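Local coordinates for protein predicted metal-dependent hydrolase of the TIM-barrel fold (PDB 2QPX) that is of unproven function but binds two zinc ions in a TIM-barrel of the amidohydrolase kind and probably acts as a metal-dependent hydrolase, at residues R88-F93 and V120-K125; C19-D24 and L111-T116; N153-A158 and A215-A220; K125-L130 and K366-E371; N342-V347 and K353-A358. One frame throughout, in Å; residues are numbered along the deposited sequence.

Contact 1. Residues R88-F93 and V120-K125; sequences RIFGHF and VGIPVK. With EDO (1,2-ethanediol), chain D.
Phe90, on the last turn of helix 79-92, turns one face of its ring to Val120, the residue ending helix 113-120. The CB of Val120 stands over that face, 4.1 Å from the ring centroid and 23° off the normal, a CH-pi contact displaced toward the rim on the CD2-CE2 side. From there the CG1 branch reaches along the ring, and CE2 of Phe90 meets CG1 of Val120 at 3.4 Å, a close approach for two carbons. With chi1 at -73° the phenyl group swings off the helix toward Val120, its CG opposite the carbonyl carbon. Ile122 adds a looser touch from an oblique direction, its CD1 4.3 Å from CD1 of Phe90. Between Val120 and Ile122, Gly121 leaves the helix with positive phi (87°), turning the chain into strand 124-127. A 1,2-ethanediol, probably from the crystallisation liquor, accepts from Val124 N through O2 (3.1 Å) and donates from O1 to Val124 O (2.6 Å). Phe95 meets the Phe90 ring edge-to-face, and Leu98 touches it. Helix 79-92 thus packs on the turn leading into barrel strand 124-127, in the helix layer round the parallel strands of the TIM barrel. Between the segments the grip is wholly apolar, resting on shape and dispersion.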
# COMPACT_ATOMS: atom_id res chain seq x y z
N ARG A 88 -12.76 27.67 22.90
CA ARG A 88 -13.73 27.58 21.79
C ARG A 88 -13.50 26.35 20.93
O ARG A 88 -14.43 25.62 20.62
CB ARG A 88 -13.63 28.80 20.88
CG ARG A 88 -14.18 30.06 21.39
CD ARG A 88 -14.05 31.16 20.34
NE ARG A 88 -14.62 32.38 20.85
CZ ARG A 88 -14.68 33.51 20.16
NH1 ARG A 88 -14.23 33.59 18.92
NH2 ARG A 88 -15.23 34.56 20.74
N ILE A 89 -12.23 26.07 20.62
CA ILE A 89 -11.90 24.96 19.74
C ILE A 89 -12.02 23.63 20.46
O ILE A 89 -12.68 22.72 19.98
CB ILE A 89 -10.52 25.15 19.09
CG1 ILE A 89 -10.56 26.35 18.15
CG2 ILE A 89 -10.02 23.85 18.34
CD1 ILE A 89 -9.22 26.82 17.59
N PHE A 90 -11.35 23.50 21.61
CA PHE A 90 -11.43 22.24 22.36
C PHE A 90 -12.87 21.92 22.73
O PHE A 90 -13.30 20.77 22.67
CB PHE A 90 -10.50 22.23 23.56
CG PHE A 90 -9.03 22.07 23.18
CD1 PHE A 90 -8.50 20.83 22.96
CD2 PHE A 90 -8.18 23.19 23.03
CE1 PHE A 90 -7.17 20.69 22.58
CE2 PHE A 90 -6.82 23.04 22.68
CZ PHE A 90 -6.33 21.76 22.45
N GLY A 91 -13.65 22.95 23.13
CA GLY A 91 -15.04 22.76 23.50
C GLY A 91 -15.90 22.38 22.32
O GLY A 91 -16.77 21.52 22.45
N HIS A 92 -15.68 22.99 21.15
CA HIS A 92 -16.50 22.70 19.99
C HIS A 92 -16.48 21.21 19.63
O HIS A 92 -17.51 20.61 19.31
CB HIS A 92 -16.07 23.57 18.80
CG HIS A 92 -16.82 23.27 17.54
ND1 HIS A 92 -18.03 23.87 17.22
CD2 HIS A 92 -16.54 22.42 16.52
CE1 HIS A 92 -18.46 23.38 16.07
NE2 HIS A 92 -17.58 22.49 15.63
N PHE A 93 -15.27 20.63 19.70
CA PHE A 93 -15.07 19.23 19.31
C PHE A 93 -15.28 18.24 20.46
O PHE A 93 -15.19 17.05 20.26
CB PHE A 93 -13.71 19.08 18.66
CG PHE A 93 -13.62 19.81 17.36
CD1 PHE A 93 -14.30 19.32 16.24
CD2 PHE A 93 -12.95 21.02 17.24
CE1 PHE A 93 -14.25 20.01 15.02
CE2 PHE A 93 -12.89 21.71 16.05
CZ PHE A 93 -13.56 21.19 14.92
N VAL A 120 -6.81 25.24 28.08
CA VAL A 120 -7.67 24.46 27.19
C VAL A 120 -9.00 24.08 27.85
O VAL A 120 -9.94 23.71 27.17
CB VAL A 120 -6.90 23.23 26.60
CG1 VAL A 120 -5.65 23.70 25.82
CG2 VAL A 120 -6.54 22.20 27.66
N GLY A 121 -9.03 24.12 29.19
CA GLY A 121 -10.25 23.87 29.95
C GLY A 121 -10.57 22.43 30.32
O GLY A 121 -11.72 22.13 30.73
N ILE A 122 -9.58 21.54 30.17
CA ILE A 122 -9.76 20.12 30.41
C ILE A 122 -8.48 19.58 31.03
O ILE A 122 -7.43 20.19 30.91
CB ILE A 122 -10.12 19.36 29.09
CG1 ILE A 122 -9.10 19.62 27.98
CG2 ILE A 122 -11.57 19.73 28.61
CD1 ILE A 122 -9.28 18.77 26.71
N PRO A 123 -8.57 18.41 31.68
CA PRO A 123 -7.37 17.82 32.26
C PRO A 123 -6.30 17.42 31.24
O PRO A 123 -6.62 17.02 30.11
CB PRO A 123 -7.89 16.61 33.01
CG PRO A 123 -9.23 16.33 32.44
CD PRO A 123 -9.79 17.65 32.02
N VAL A 124 -5.05 17.52 31.67
CA VAL A 124 -3.87 17.26 30.83
C VAL A 124 -2.90 16.43 31.67
O VAL A 124 -2.57 16.83 32.80
CB VAL A 124 -3.19 18.58 30.38
CG1 VAL A 124 -1.91 18.32 29.56
CG2 VAL A 124 -4.19 19.47 29.61
N LYS A 125 -2.50 15.27 31.16
CA LYS A 125 -1.55 14.39 31.84
C LYS A 125 -0.36 14.10 30.94
O LYS A 125 -0.39 14.34 29.72
CB LYS A 125 -2.22 13.09 32.25
CG LYS A 125 -3.56 13.32 32.99
CD LYS A 125 -3.64 12.74 34.31
CE LYS A 125 -5.00 13.04 34.95
NZ LYS A 125 -5.55 11.82 35.69
C1 EDO D . -2.64 19.15 34.78
O1 EDO D . -2.18 17.84 35.18
C2 EDO D . -4.06 19.34 35.27
O2 EDO D . -4.98 18.47 34.61

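Contact 2. Residues C19-D24 and L111-T116; sequences CHFLID and LDLDQT. With ZN (zinc ion), chain B; EDO (1,2-ethanediol), chain L.
Phe21 presents one ring face to Leu111, whose CD2 methyl sits 3.9 Å from the centroid, 20° off the normal, while Phe21 CE1 lies 3.5 Å from Leu111 O. The leucine's CB points away from the loop; with chi1 at -63° and CD1 extended (chi2 173°), the other branch, CD2, turns in over the ring. At the ring's edge, near its plane, CD2 of Leu113 is 3.9 Å from Phe21 CE1. A water bridges the segments, accepting from Leu22 N (2.9 Å) and donating to Thr116 OG1. That hydroxyl in turn donates to Asp112 O at 2.9 Å, which also accepts from Thr116 N on the other face of its plane. Asp112 is the N-cap of helix 113-120, its OD1 taking the Gln115 N-H at 2.8 Å. Next to Phe21, His20 NE2 binds zinc at 2.1 Å, together with His18, Asp318, the carboxylated Lys167 and a water. His18 and His20 form the His-X-His pair at the end of the first barrel strand, a signature of amidohydrolase metal sites.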
# COMPACT_ATOMS: atom_id res chain seq x y z
N CYS A 19 -0.65 13.52 22.18
CA CYS A 19 -0.54 14.86 21.62
C CYS A 19 0.63 15.57 22.30
O CYS A 19 1.40 14.96 23.03
CB CYS A 19 -1.89 15.60 21.72
SG CYS A 19 -2.51 15.71 23.42
N HIS A 20 0.74 16.87 22.07
CA HIS A 20 1.96 17.60 22.36
C HIS A 20 1.68 19.04 22.87
O HIS A 20 0.56 19.59 22.75
CB HIS A 20 2.82 17.66 21.10
CG HIS A 20 3.35 16.31 20.69
ND1 HIS A 20 4.30 15.64 21.42
CD2 HIS A 20 3.06 15.51 19.63
CE1 HIS A 20 4.55 14.46 20.85
NE2 HIS A 20 3.81 14.36 19.75
N PHE A 21 2.69 19.62 23.50
CA PHE A 21 2.56 20.95 24.07
C PHE A 21 2.12 21.99 23.04
O PHE A 21 2.53 21.99 21.87
CB PHE A 21 3.89 21.46 24.58
CG PHE A 21 4.46 20.70 25.74
CD1 PHE A 21 3.83 20.63 26.94
CD2 PHE A 21 5.70 20.08 25.61
CE1 PHE A 21 4.42 19.97 28.03
CE2 PHE A 21 6.26 19.41 26.67
CZ PHE A 21 5.63 19.37 27.88
N LEU A 22 1.32 22.93 23.55
CA LEU A 22 1.05 24.18 22.86
C LEU A 22 2.15 25.20 23.08
O LEU A 22 2.95 25.06 24.01
CB LEU A 22 -0.32 24.76 23.32
CG LEU A 22 -1.55 23.89 23.06
CD1 LEU A 22 -2.74 24.39 23.93
CD2 LEU A 22 -1.93 23.95 21.59
N ILE A 23 2.16 26.24 22.24
CA ILE A 23 3.07 27.36 22.41
C ILE A 23 2.34 28.61 22.90
O ILE A 23 1.13 28.70 22.90
CB ILE A 23 3.85 27.67 21.10
CG1 ILE A 23 2.97 28.35 20.04
CG2 ILE A 23 4.60 26.39 20.59
CD1 ILE A 23 3.75 28.92 18.86
N ASP A 24 3.15 29.53 23.40
CA ASP A 24 2.72 30.87 23.83
C ASP A 24 1.94 31.59 22.74
O ASP A 24 2.47 31.81 21.66
CB ASP A 24 4.00 31.64 24.23
CG ASP A 24 3.75 33.02 24.83
OD1 ASP A 24 2.63 33.52 24.83
OD2 ASP A 24 4.74 33.60 25.31
N LEU A 111 5.13 24.68 28.91
CA LEU A 111 5.58 23.38 29.46
C LEU A 111 4.76 22.93 30.67
O LEU A 111 4.67 21.73 30.99
CB LEU A 111 7.06 23.45 29.85
CG LEU A 111 8.01 23.70 28.70
CD1 LEU A 111 9.43 23.92 29.23
CD2 LEU A 111 7.93 22.52 27.70
N ASP A 112 4.16 23.86 31.39
CA ASP A 112 3.48 23.51 32.60
C ASP A 112 2.12 22.89 32.28
O ASP A 112 1.31 23.46 31.55
CB ASP A 112 3.37 24.76 33.48
CG ASP A 112 2.77 24.48 34.83
OD1 ASP A 112 1.57 24.22 34.95
OD2 ASP A 112 3.53 24.49 35.82
N LEU A 113 1.88 21.69 32.79
CA LEU A 113 0.65 20.98 32.48
C LEU A 113 -0.57 21.58 33.14
O LEU A 113 -1.66 21.52 32.57
CB LEU A 113 0.77 19.51 32.86
CG LEU A 113 1.90 18.77 32.17
CD1 LEU A 113 1.85 17.35 32.66
CD2 LEU A 113 1.75 18.89 30.65
N ASP A 114 -0.41 22.16 34.34
CA ASP A 114 -1.50 22.85 34.99
C ASP A 114 -1.88 24.10 34.19
O ASP A 114 -3.06 24.39 34.02
CB ASP A 114 -1.12 23.24 36.43
CG ASP A 114 -0.98 22.04 37.32
OD1 ASP A 114 -1.90 21.20 37.39
OD2 ASP A 114 0.07 21.94 37.95
N GLN A 115 -0.90 24.85 33.71
CA GLN A 115 -1.17 25.99 32.84
C GLN A 115 -1.84 25.57 31.54
O GLN A 115 -2.73 26.26 31.05
CB GLN A 115 0.08 26.78 32.49
CG GLN A 115 0.74 27.49 33.65
CD GLN A 115 2.02 28.19 33.22
OE1 GLN A 115 2.29 28.42 32.00
NE2 GLN A 115 2.84 28.53 34.22
N THR A 116 -1.39 24.45 30.97
CA THR A 116 -2.04 23.94 29.77
C THR A 116 -3.50 23.59 30.07
O THR A 116 -4.39 23.93 29.29
CB THR A 116 -1.31 22.72 29.21
OG1 THR A 116 0.07 23.03 29.00
CG2 THR A 116 -1.93 22.26 27.88
ZN ZN B . 3.69 12.61 18.62
C1 EDO L . 7.23 35.39 22.60
O1 EDO L . 7.49 35.75 21.24
C2 EDO L . 6.00 36.15 23.10
O2 EDO L . 5.77 35.88 24.49
O HOH W 1 1.19 23.09 26.41
O HOH W 2 4.54 12.58 16.74

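Contact 3. Residues N153-A158 and A215-A220; sequences NDVKQA and APFIIA
Val155, in the last turn of helix 144-156, is the first residue of its segment to touch helix 204-221. Its CB points toward that helix, and chi1 of 168° sets CG1 opposite the backbone N, which brings this branch to the edge of the Phe217 ring, near the ring plane. CG1 of Val155 is 4.2 Å from Phe217 CD2, a loose apolar contact between side chains that cross at about a right angle. The next residue, Lys156, takes the face. Its chain runs extended beyond CG over the ring, and CE lies 3.6 Å from the centroid of the Phe217 ring, 17° off the normal, as a CH-pi contact. The closest pair is Lys156 CE to Phe217 CE1 at 3.5 Å. Farther out, NZ of Lys156 makes an off-centre cation-pi interaction, 4.7 Å from the same centroid and 29° off the normal. One phenyl group is thus met at its edge by a buried valine and over its face by the stem of an exposed lysine. After Lys156 the helix ends, and the carbonyl of Val155 accepts a hydrogen bond from Gln221 NE2, which also donates to Phe217 O. Trp148 and Ser152 of helix 144-156 touch Phe217 as well. Away from the zinc site, this is side-by-side packing of two helices in the outer layer of a TIM-barrel fold.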
# COMPACT_ATOMS: atom_id res chain seq x y z
N ASN A 153 15.57 2.87 37.17
CA ASN A 153 14.82 3.30 38.38
C ASN A 153 13.80 4.41 38.04
O ASN A 153 12.68 4.38 38.53
CB ASN A 153 15.76 3.80 39.47
CG ASN A 153 16.47 2.66 40.20
OD1 ASN A 153 16.07 1.50 40.12
ND2 ASN A 153 17.52 3.02 40.95
N ASP A 154 14.19 5.37 37.19
CA ASP A 154 13.28 6.44 36.77
C ASP A 154 12.05 5.90 36.03
O ASP A 154 10.93 6.33 36.28
CB ASP A 154 14.03 7.49 35.98
CG ASP A 154 13.35 8.84 36.01
OD1 ASP A 154 13.34 9.45 37.10
OD2 ASP A 154 12.82 9.30 34.98
N VAL A 155 12.27 4.92 35.18
CA VAL A 155 11.18 4.28 34.43
C VAL A 155 10.23 3.58 35.41
O VAL A 155 9.00 3.67 35.27
CB VAL A 155 11.73 3.30 33.35
CG1 VAL A 155 10.63 2.41 32.77
CG2 VAL A 155 12.47 4.09 32.27
N LYS A 156 10.81 2.85 36.37
CA LYS A 156 10.03 2.15 37.37
C LYS A 156 9.19 3.09 38.23
O LYS A 156 8.16 2.68 38.77
CB LYS A 156 10.96 1.29 38.25
CG LYS A 156 11.55 0.10 37.54
CD LYS A 156 12.63 -0.53 38.41
CE LYS A 156 13.28 -1.72 37.76
NZ LYS A 156 14.32 -2.34 38.62
N GLN A 157 9.65 4.32 38.40
CA GLN A 157 8.99 5.34 39.23
C GLN A 157 8.00 6.23 38.45
O GLN A 157 7.42 7.18 39.03
CB GLN A 157 10.04 6.24 39.87
CG GLN A 157 10.93 5.54 40.90
CD GLN A 157 12.26 6.28 41.18
OE1 GLN A 157 12.52 7.41 40.70
NE2 GLN A 157 13.14 5.62 41.95
N ALA A 158 7.81 5.95 37.15
CA ALA A 158 7.03 6.88 36.32
C ALA A 158 5.62 7.01 36.83
O ALA A 158 5.10 8.12 36.89
CB ALA A 158 7.07 6.49 34.81
N ALA A 215 10.27 -3.32 29.07
CA ALA A 215 8.94 -3.91 28.92
C ALA A 215 8.39 -4.47 30.24
O ALA A 215 7.25 -4.17 30.61
CB ALA A 215 8.87 -4.90 27.73
N PRO A 216 9.16 -5.31 30.95
CA PRO A 216 8.64 -5.83 32.23
C PRO A 216 8.34 -4.73 33.27
O PRO A 216 7.41 -4.86 34.06
CB PRO A 216 9.75 -6.75 32.73
CG PRO A 216 10.68 -6.89 31.63
CD PRO A 216 10.46 -5.91 30.59
N PHE A 217 9.14 -3.66 33.27
CA PHE A 217 8.93 -2.56 34.19
C PHE A 217 7.60 -1.85 33.90
O PHE A 217 6.93 -1.37 34.81
CB PHE A 217 10.02 -1.50 34.14
CG PHE A 217 11.44 -2.02 34.17
CD1 PHE A 217 11.79 -3.19 34.79
CD2 PHE A 217 12.46 -1.21 33.66
CE1 PHE A 217 13.13 -3.60 34.83
CE2 PHE A 217 13.78 -1.65 33.67
CZ PHE A 217 14.09 -2.82 34.28
N ILE A 218 7.27 -1.74 32.61
CA ILE A 218 6.07 -1.07 32.15
C ILE A 218 4.85 -1.96 32.46
O ILE A 218 3.84 -1.46 32.99
CB ILE A 218 6.15 -0.71 30.64
CG1 ILE A 218 7.29 0.33 30.45
CG2 ILE A 218 4.76 -0.28 30.10
CD1 ILE A 218 7.61 0.69 28.95
N ILE A 219 4.95 -3.25 32.15
CA ILE A 219 3.91 -4.24 32.48
C ILE A 219 3.59 -4.16 33.99
O ILE A 219 2.41 -4.16 34.38
CB ILE A 219 4.31 -5.68 32.06
CG1 ILE A 219 4.38 -5.83 30.54
CG2 ILE A 219 3.31 -6.72 32.65
CD1 ILE A 219 5.08 -7.12 30.05
N ALA A 220 4.62 -4.09 34.83
CA ALA A 220 4.40 -4.08 36.29
C ALA A 220 3.60 -2.86 36.72
O ALA A 220 2.85 -2.95 37.70
CB ALA A 220 5.72 -4.15 37.05

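Contact 4. Residues K125-L130 and K366-E371; sequences KAIYRL and KLYHQE
The ammonium group of Lys125 is held by three partners: Gln370 OE1, a water and Glu373, with which it forms a salt bridge. NZ of Lys125 donates to OE1 of Gln370 at 2.9 Å, in the carbonyl plane on a lone pair (128° at the oxygen). The water accepts from both NZ of Lys125 (2.9 Å) and NE2 of Gln370 (3.0 Å). Gln370 is bent at chi2 (-65°), folding its amide back so that NE2 donates to Tyr368 O at 2.9 Å, nearly straight at 169°; that oxygen lies in the amide plane, though NE2 stands above the Tyr368 carbonyl plane, not on a lone pair, and the bond fixes the amide's rotation. Farther along the strand Ile127 CD1 lies 3.9 Å from CE2 of Tyr368, obliquely to the ring. The hydroxyl of Tyr368 is hydrogen-bonded to His17 and Gln226. His369 makes a Schellman motif ending helix 349-367. Strand 124-127 is thereby tied to the chain leaving the last long helix, at the N-terminal end of the barrel strands, the end of a TIM barrel away from the metal site.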
# COMPACT_ATOMS: atom_id res chain seq x y z
N LYS A 125 -2.50 15.27 31.16
CA LYS A 125 -1.55 14.39 31.84
C LYS A 125 -0.36 14.10 30.94
O LYS A 125 -0.39 14.34 29.72
CB LYS A 125 -2.22 13.09 32.25
CG LYS A 125 -3.56 13.32 32.99
CD LYS A 125 -3.64 12.74 34.31
CE LYS A 125 -5.00 13.04 34.95
NZ LYS A 125 -5.55 11.82 35.69
N ALA A 126 0.71 13.60 31.54
CA ALA A 126 2.00 13.38 30.87
C ALA A 126 2.22 11.91 30.49
O ALA A 126 1.95 10.98 31.27
CB ALA A 126 3.16 13.82 31.80
N ILE A 127 2.82 11.75 29.32
CA ILE A 127 3.37 10.49 28.78
C ILE A 127 4.90 10.59 28.83
O ILE A 127 5.48 11.61 28.46
CB ILE A 127 2.91 10.22 27.32
CG1 ILE A 127 1.36 10.06 27.24
CG2 ILE A 127 3.65 9.02 26.66
CD1 ILE A 127 0.78 8.77 27.84
N TYR A 128 5.54 9.53 29.32
CA TYR A 128 6.98 9.48 29.57
C TYR A 128 7.71 9.03 28.33
O TYR A 128 7.62 7.87 27.93
CB TYR A 128 7.23 8.48 30.68
CG TYR A 128 8.65 8.31 31.20
CD1 TYR A 128 9.63 7.61 30.52
CD2 TYR A 128 9.01 8.85 32.42
CE1 TYR A 128 10.90 7.46 31.05
CE2 TYR A 128 10.26 8.67 32.97
CZ TYR A 128 11.23 7.98 32.27
OH TYR A 128 12.50 7.79 32.75
N ARG A 129 8.45 9.93 27.72
CA ARG A 129 9.23 9.56 26.53
C ARG A 129 10.54 8.88 26.97
O ARG A 129 11.41 9.48 27.67
CB ARG A 129 9.53 10.78 25.65
CG ARG A 129 10.18 10.35 24.33
CD ARG A 129 10.50 11.46 23.44
NE ARG A 129 9.31 11.98 22.80
CZ ARG A 129 9.33 12.67 21.67
NH1 ARG A 129 10.48 12.98 21.10
NH2 ARG A 129 8.21 13.05 21.12
N LEU A 130 10.70 7.64 26.56
CA LEU A 130 11.86 6.86 26.99
C LEU A 130 13.21 7.45 26.55
O LEU A 130 14.11 7.58 27.34
CB LEU A 130 11.72 5.43 26.47
CG LEU A 130 10.59 4.61 27.16
CD1 LEU A 130 10.31 3.33 26.32
CD2 LEU A 130 10.91 4.24 28.62
N LYS A 366 -10.08 3.32 29.38
CA LYS A 366 -9.76 2.06 30.04
C LYS A 366 -8.25 1.80 30.01
O LYS A 366 -7.65 1.47 31.03
CB LYS A 366 -10.51 0.91 29.39
CG LYS A 366 -10.14 -0.43 30.01
CD LYS A 366 -11.19 -1.47 29.84
CE LYS A 366 -10.78 -2.76 30.58
NZ LYS A 366 -11.82 -3.80 30.41
N LEU A 367 -7.65 1.96 28.84
CA LEU A 367 -6.25 1.64 28.64
C LEU A 367 -5.32 2.47 29.53
O LEU A 367 -4.36 1.96 30.11
CB LEU A 367 -6.00 1.86 27.13
CG LEU A 367 -4.84 1.32 26.41
CD1 LEU A 367 -4.68 -0.14 26.75
CD2 LEU A 367 -5.09 1.64 24.90
N TYR A 368 -5.63 3.75 29.69
CA TYR A 368 -4.81 4.67 30.42
C TYR A 368 -5.34 4.95 31.82
O TYR A 368 -4.79 5.78 32.55
CB TYR A 368 -4.60 5.99 29.67
CG TYR A 368 -3.84 5.87 28.36
CD1 TYR A 368 -4.48 5.65 27.15
CD2 TYR A 368 -2.47 6.01 28.33
CE1 TYR A 368 -3.78 5.57 25.95
CE2 TYR A 368 -1.76 5.93 27.14
CZ TYR A 368 -2.42 5.70 25.96
OH TYR A 368 -1.74 5.65 24.76
N HIS A 369 -6.40 4.25 32.20
CA HIS A 369 -6.94 4.37 33.56
C HIS A 369 -7.47 5.78 33.86
O HIS A 369 -7.22 6.34 34.94
CB HIS A 369 -5.94 3.93 34.62
CG HIS A 369 -5.34 2.58 34.37
ND1 HIS A 369 -6.07 1.41 34.44
CD2 HIS A 369 -4.08 2.22 34.00
CE1 HIS A 369 -5.28 0.38 34.15
NE2 HIS A 369 -4.06 0.85 33.90
N GLN A 370 -8.16 6.37 32.86
CA GLN A 370 -8.66 7.73 32.96
C GLN A 370 -10.18 7.77 32.98
O GLN A 370 -10.79 8.76 32.59
CB GLN A 370 -8.12 8.60 31.81
CG GLN A 370 -6.59 8.59 31.73
CD GLN A 370 -5.97 9.22 32.96
OE1 GLN A 370 -6.26 10.39 33.28
NE2 GLN A 370 -5.10 8.46 33.66
N GLU A 371 -10.80 6.71 33.48
CA GLU A 371 -12.27 6.64 33.52
C GLU A 371 -12.91 7.82 34.21
O GLU A 371 -13.91 8.38 33.74
CB GLU A 371 -12.74 5.34 34.17
CG GLU A 371 -12.34 4.08 33.42
CD GLU A 371 -11.04 3.42 33.89
OE1 GLU A 371 -10.18 4.08 34.52
OE2 GLU A 371 -10.90 2.20 33.64
O HOH W 3 -4.05 9.45 36.32

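Contact 5. Residues N342-V347 and K353-A358; sequences NQLPFV and KAWINA
This is a short-range apolar contact at the periphery of the fold, where the loop leaving helix 323-342 curls back on helix 349-367, the next helix in the chain. Trp355 supplies the helix side, reaching the loop with the six-membered part of its indole. Val347 approaches obliquely, its CG1 3.7 Å from Trp355 CH2 and almost as near to CZ3, while its CG2 also comes within 4.1 Å of Trp355 CZ3. Leu344 arrives at the ring's edge, near its plane, with CD2 4.2 Å from CZ3 of Trp355; the two side chains cross at about a right angle. Chi1 of -77° puts the indole's CG opposite the carbonyl carbon of Trp355 and carries the benzo end out to the loop. Phe346, with positive phi (81°), lies between Pro345 and Val347 at the bend that brings both aliphatic residues to the tryptophan. Tyr310 stacks on the indole, and His57 of the second subunit meets it edge-to-face; the same histidine packs on Val347, and Leu54 of that subunit on Leu344. Dispersion and the exclusion of water therefore carry the contact, and burial of its three residues depends in part on the neighbouring subunit.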
# COMPACT_ATOMS: atom_id res chain seq x y z
N ASN A 342 -22.18 5.30 8.87
CA ASN A 342 -23.56 5.52 8.36
C ASN A 342 -24.01 4.35 7.52
O ASN A 342 -25.12 3.88 7.70
CB ASN A 342 -23.68 6.80 7.55
CG ASN A 342 -23.98 8.02 8.40
OD1 ASN A 342 -24.13 7.93 9.61
ND2 ASN A 342 -24.08 9.19 7.74
N GLN A 343 -23.17 3.85 6.61
CA GLN A 343 -23.62 2.80 5.69
C GLN A 343 -23.03 1.42 6.00
O GLN A 343 -23.15 0.49 5.20
CB GLN A 343 -23.27 3.18 4.25
N LEU A 344 -22.39 1.29 7.14
CA LEU A 344 -21.74 0.02 7.49
C LEU A 344 -22.83 -1.06 7.62
O LEU A 344 -23.80 -0.82 8.36
CB LEU A 344 -21.01 0.14 8.80
CG LEU A 344 -19.96 -0.93 9.09
CD1 LEU A 344 -18.77 -0.86 8.12
CD2 LEU A 344 -19.57 -0.79 10.53
N PRO A 345 -22.65 -2.23 6.95
CA PRO A 345 -23.63 -3.33 7.01
C PRO A 345 -23.61 -4.12 8.32
O PRO A 345 -22.72 -3.99 9.14
CB PRO A 345 -23.20 -4.24 5.87
CG PRO A 345 -21.72 -4.03 5.76
CD PRO A 345 -21.52 -2.56 6.07
N PHE A 346 -24.64 -4.96 8.49
CA PHE A 346 -24.70 -6.05 9.47
C PHE A 346 -25.06 -5.62 10.88
O PHE A 346 -25.68 -6.38 11.62
CB PHE A 346 -23.42 -6.93 9.52
CG PHE A 346 -22.93 -7.37 8.18
CD1 PHE A 346 -23.78 -7.91 7.25
CD2 PHE A 346 -21.57 -7.23 7.85
CE1 PHE A 346 -23.31 -8.30 6.02
CE2 PHE A 346 -21.13 -7.63 6.62
CZ PHE A 346 -21.98 -8.16 5.71
N VAL A 347 -24.69 -4.42 11.30
CA VAL A 347 -24.78 -4.06 12.70
C VAL A 347 -25.87 -3.00 12.87
O VAL A 347 -26.16 -2.20 11.95
CB VAL A 347 -23.41 -3.53 13.26
CG1 VAL A 347 -22.39 -4.67 13.26
CG2 VAL A 347 -22.94 -2.31 12.48
N LYS A 353 -22.93 3.13 17.58
CA LYS A 353 -22.68 4.08 18.64
C LYS A 353 -21.68 3.55 19.69
O LYS A 353 -20.78 4.30 20.15
CB LYS A 353 -23.99 4.53 19.32
CG LYS A 353 -24.92 5.32 18.39
CD LYS A 353 -26.23 5.66 19.14
CE LYS A 353 -27.09 6.60 18.34
NZ LYS A 353 -28.41 6.76 19.09
N ALA A 354 -21.79 2.26 20.02
CA ALA A 354 -20.87 1.61 20.97
C ALA A 354 -19.43 1.65 20.43
O ALA A 354 -18.51 2.00 21.15
CB ALA A 354 -21.28 0.16 21.24
N TRP A 355 -19.27 1.37 19.14
CA TRP A 355 -17.95 1.39 18.52
C TRP A 355 -17.39 2.80 18.41
O TRP A 355 -16.19 3.04 18.71
CB TRP A 355 -18.01 0.68 17.18
CG TRP A 355 -18.05 -0.83 17.27
CD1 TRP A 355 -17.59 -1.59 18.30
CD2 TRP A 355 -18.46 -1.73 16.25
NE1 TRP A 355 -17.69 -2.93 17.98
CE2 TRP A 355 -18.20 -3.04 16.72
CE3 TRP A 355 -18.98 -1.56 14.97
CZ2 TRP A 355 -18.50 -4.17 15.97
CZ3 TRP A 355 -19.29 -2.70 14.23
CH2 TRP A 355 -19.02 -3.98 14.73
N ILE A 356 -18.24 3.76 18.04
CA ILE A 356 -17.81 5.17 17.99
C ILE A 356 -17.34 5.65 19.39
O ILE A 356 -16.28 6.29 19.52
CB ILE A 356 -18.96 6.06 17.38
CG1 ILE A 356 -19.08 5.79 15.88
CG2 ILE A 356 -18.73 7.56 17.73
CD1 ILE A 356 -20.43 6.26 15.24
N ASN A 357 -18.10 5.33 20.43
CA ASN A 357 -17.71 5.67 21.77
C ASN A 357 -16.33 5.03 22.15
O ASN A 357 -15.50 5.69 22.77
CB ASN A 357 -18.78 5.26 22.79
CG ASN A 357 -19.90 6.26 22.91
OD1 ASN A 357 -19.67 7.47 22.88
ND2 ASN A 357 -21.12 5.75 23.14
N ALA A 358 -16.15 3.76 21.81
CA ALA A 358 -14.91 3.03 22.07
C ALA A 358 -13.74 3.80 21.47
O ALA A 358 -12.74 4.10 22.14
CB ALA A 358 -15.03 1.61 21.47

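Contacts 1 and 4 are buried and share strand 124-127 through Lys125, yet differ in kind: across its segments contact 1 is purely apolar, whereas contact 4 adds a charged and amide network. Contact 2 touches both, Leu22 packing on Val120 and Leu113 on Val124 and Ala126, and it alone contains a zinc ligand. Contact 3, partly exposed on outer helices, brings in a cation-pi interaction and reaches contact 4 through a probable hydrogen bond between Asp154 and Tyr128. Contact 5 shares helix 349-367 with contact 4 but lies about 26 Å from it, centre to centre, and is buried at a subunit interface, not in the barrel.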